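Local coordinates for protein CRS2 (Zea mays, PDB 1RYN) that is required for splicing group IIB introns in chloroplasts, acting in complexes with CAF1 or CAF2, and lacks the peptidyl-tRNA hydrolase activity of its relatives, at residues I39-N44 against V60-P65. The protein carries 3 engineered substitutions. Residues are numbered along the deposited sequence; the frame is centred on the assembly and turned at random.
Sequences ITMNTN and VLVVKP. Engineered in segment 39-44: Asn-44 (natural residue Ile).
Met-41 reaches from the loop after helix 25-37 and lays its thioether across Val-62 and Lys-64 of strand 58-65. The bond to CB heads toward the strand, and CG, anti to the carbonyl carbon, carries the chain on in that direction; Met-41 CG already lies 4.1 Å from Val-62 CG2. Met-41 SD passes Val-62 CG2 at 3.9 Å, and the two side chains cross at about a right angle. A bend at the last torsion (chi3 51°) then turns CE onto the strand. Met-41 CE sits 3.6 Å from the backbone O of Val-62. Met-41 CE is also 3.7 Å from Val-63 C and 3.6 Å from Lys-64 CD. The aliphatic part of Lys-64 thus flanks the methyl, while its NZ forms a salt bridge with Asp-31 and Lys-64 makes a cation-pi contact with Phe-27. Beside the methionine, Ile-39 CG2 meets Val-62 CG2 tip to tip at 4.0 Å. An alanine in place of Met-41 would probably leave Val-62 and the lysine methylenes without their thioether cover on this side. Val-62 also touches Val-30 and Ala-34, so the loop extends the apolar layer between helix 25-37 and the central mixed sheet, as expected of the alpha/beta fold of the peptidyl-tRNA hydrolase family.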
ATOM      1  N   ILE A  39      -8.568   9.264 -10.635  1.00 33.09           N
ATOM      2  CA  ILE A  39      -7.314   9.070 -11.382  1.00 24.24           C
ATOM      3  C   ILE A  39      -7.284   7.777 -12.177  1.00 38.91           C
ATOM      4  O   ILE A  39      -7.321   6.691 -11.613  1.00 43.32           O
ATOM      5  CB  ILE A  39      -6.096   9.082 -10.448  1.00 24.17           C
ATOM      6  CG1 ILE A  39      -5.898  10.465  -9.835  1.00 37.41           C
ATOM      7  CG2 ILE A  39      -4.844   8.676 -11.205  1.00 25.38           C
ATOM      8  CD1 ILE A  39      -5.124  10.454  -8.518  1.00 54.22           C
ATOM      9  N   THR A  40      -7.180   7.863 -13.503  1.00 41.87           N
ATOM     10  CA  THR A  40      -7.104   6.618 -14.266  1.00 48.38           C
ATOM     11  C   THR A  40      -5.662   6.158 -14.442  1.00 45.22           C
ATOM     12  O   THR A  40      -4.790   6.958 -14.775  1.00 41.34           O
ATOM     13  CB  THR A  40      -7.927   6.593 -15.571  1.00 78.00           C
ATOM     14  OG1 THR A  40      -7.067   6.548 -16.690  1.00 79.06           O
ATOM     15  CG2 THR A  40      -8.818   7.829 -15.649  1.00 85.39           C
ATOM     16  N   MET A  41      -5.430   4.856 -14.191  1.00 41.99           N
ATOM     17  CA  MET A  41      -4.107   4.220 -14.285  1.00 39.98           C
ATOM     18  C   MET A  41      -3.961   3.472 -15.592  1.00 43.16           C
ATOM     19  O   MET A  41      -3.996   2.262 -15.680  1.00 52.82           O
ATOM     20  CB  MET A  41      -3.794   3.346 -13.043  1.00 40.48           C
ATOM     21  CG  MET A  41      -4.374   3.950 -11.747  1.00 39.35           C
ATOM     22  SD  MET A  41      -4.253   2.914 -10.255  1.00 46.62           S
ATOM     23  CE  MET A  41      -2.492   2.451 -10.268  1.00 44.89           C
ATOM     24  N   ASN A  42      -3.821   4.234 -16.646  1.00 43.44           N
ATOM     25  CA  ASN A  42      -3.697   3.627 -17.950  1.00 49.30           C
ATOM     26  C   ASN A  42      -2.253   3.397 -18.316  1.00 58.35           C
ATOM     27  O   ASN A  42      -1.883   2.390 -18.894  1.00 80.04           O
ATOM     28  CB  ASN A  42      -4.291   4.573 -19.020  1.00 54.99           C
ATOM     29  CG  ASN A  42      -5.792   4.740 -18.994  1.00 96.58           C
ATOM     30  OD1 ASN A  42      -6.320   5.873 -18.852  1.00 66.85           O
ATOM     31  ND2 ASN A  42      -6.480   3.628 -19.256  1.00100.00           N
ATOM     32  N   THR A  43      -1.463   4.391 -17.972  1.00 42.65           N
ATOM     33  CA  THR A  43      -0.042   4.485 -18.240  1.00 41.41           C
ATOM     34  C   THR A  43       0.834   3.350 -17.803  1.00 31.51           C
ATOM     35  O   THR A  43       0.864   2.935 -16.662  1.00 42.38           O
ATOM     36  CB  THR A  43       0.545   5.826 -17.775  1.00 43.75           C
ATOM     37  OG1 THR A  43      -0.241   6.891 -18.273  1.00 61.79           O
ATOM     38  CG2 THR A  43       1.995   5.995 -18.243  1.00 39.73           C
ATOM     39  N   ASN A  44       1.583   2.867 -18.757  1.00 30.73           N
ATOM     40  CA  ASN A  44       2.501   1.785 -18.479  1.00 34.74           C
ATOM     41  C   ASN A  44       3.956   2.208 -18.658  1.00 42.41           C
ATOM     42  O   ASN A  44       4.444   2.448 -19.791  1.00 36.89           O
ATOM     43  CB  ASN A  44       2.217   0.515 -19.284  1.00 39.09           C
ATOM     44  CG  ASN A  44       3.463  -0.351 -19.294  1.00 70.34           C
ATOM     45  OD1 ASN A  44       3.804  -0.965 -18.278  1.00 72.39           O
ATOM     46  ND2 ASN A  44       4.198  -0.341 -20.407  1.00100.00           N
ATOM     47  N   VAL A  60       0.259  13.886  -7.155  1.00 23.58           N
ATOM     48  CA  VAL A  60       0.684  12.524  -6.844  1.00 25.44           C
ATOM     49  C   VAL A  60       0.622  11.628  -8.046  1.00 27.36           C
ATOM     50  O   VAL A  60       0.003  11.934  -9.032  1.00 27.55           O
ATOM     51  CB  VAL A  60      -0.228  11.880  -5.792  1.00 32.46           C
ATOM     52  CG1 VAL A  60      -0.344  12.725  -4.549  1.00 27.05           C
ATOM     53  CG2 VAL A  60      -1.631  11.658  -6.343  1.00 33.97           C
ATOM     54  N   LEU A  61       1.264  10.484  -7.918  1.00 30.02           N
ATOM     55  CA  LEU A  61       1.248   9.424  -8.897  1.00 25.79           C
ATOM     56  C   LEU A  61       0.841   8.174  -8.096  1.00 30.18           C
ATOM     57  O   LEU A  61       1.384   7.902  -7.011  1.00 31.06           O
ATOM     58  CB  LEU A  61       2.574   9.154  -9.680  1.00 30.61           C
ATOM     59  CG  LEU A  61       3.796   9.752  -9.017  1.00 37.72           C
ATOM     60  CD1 LEU A  61       5.053   9.138  -9.595  0.80 37.54           C
ATOM     61  CD2 LEU A  61       3.800  11.261  -9.209  1.00 54.04           C
ATOM     62  N   VAL A  62      -0.149   7.463  -8.600  1.00 19.93           N
ATOM     63  CA  VAL A  62      -0.575   6.271  -7.946  1.00 22.70           C
ATOM     64  C   VAL A  62      -0.175   5.176  -8.895  1.00 30.85           C
ATOM     65  O   VAL A  62      -0.325   5.294 -10.110  1.00 28.08           O
ATOM     66  CB  VAL A  62      -2.002   6.298  -7.502  1.00 37.77           C
ATOM     67  CG1 VAL A  62      -2.226   7.602  -6.734  1.00 40.42           C
ATOM     68  CG2 VAL A  62      -2.889   6.261  -8.723  1.00 44.43           C
ATOM     69  N   VAL A  63       0.363   4.136  -8.306  1.00 21.10           N
ATOM     70  CA  VAL A  63       0.927   3.060  -9.031  1.00 20.99           C
ATOM     71  C   VAL A  63       0.653   1.668  -8.543  1.00 20.01           C
ATOM     72  O   VAL A  63       0.516   1.411  -7.356  1.00 24.76           O
ATOM     73  CB  VAL A  63       2.393   3.210  -8.592  1.00 29.58           C
ATOM     74  CG1 VAL A  63       3.340   2.341  -9.381  1.00 34.85           C
ATOM     75  CG2 VAL A  63       2.792   4.660  -8.624  1.00 36.67           C
ATOM     76  N   LYS A  64       0.662   0.754  -9.483  1.00 24.13           N
ATOM     77  CA  LYS A  64       0.507  -0.653  -9.157  1.00 26.56           C
ATOM     78  C   LYS A  64       1.598  -1.356  -9.941  1.00 30.78           C
ATOM     79  O   LYS A  64       1.464  -1.537 -11.142  1.00 26.02           O
ATOM     80  CB  LYS A  64      -0.845  -1.204  -9.559  1.00 27.23           C
ATOM     81  CG  LYS A  64      -1.898  -1.008  -8.482  1.00 35.20           C
ATOM     82  CD  LYS A  64      -3.312  -0.858  -9.040  1.00 65.47           C
ATOM     83  CE  LYS A  64      -3.663  -1.857 -10.139  1.00 59.33           C
ATOM     84  NZ  LYS A  64      -4.997  -2.467  -9.975  1.00 45.51           N
ATOM     85  N   PRO A  65       2.699  -1.697  -9.313  1.00 29.78           N
ATOM     86  CA  PRO A  65       3.763  -2.371 -10.075  1.00 34.72           C
ATOM     87  C   PRO A  65       3.235  -3.647 -10.774  1.00 40.34           C
ATOM     88  O   PRO A  65       2.339  -4.347 -10.291  1.00 41.23           O
ATOM     89  CB  PRO A  65       4.922  -2.630  -9.102  1.00 28.60           C
ATOM     90  CG  PRO A  65       4.623  -1.723  -7.909  1.00 34.49           C
ATOM     91  CD  PRO A  65       3.111  -1.488  -7.905  1.00 30.39           C
TER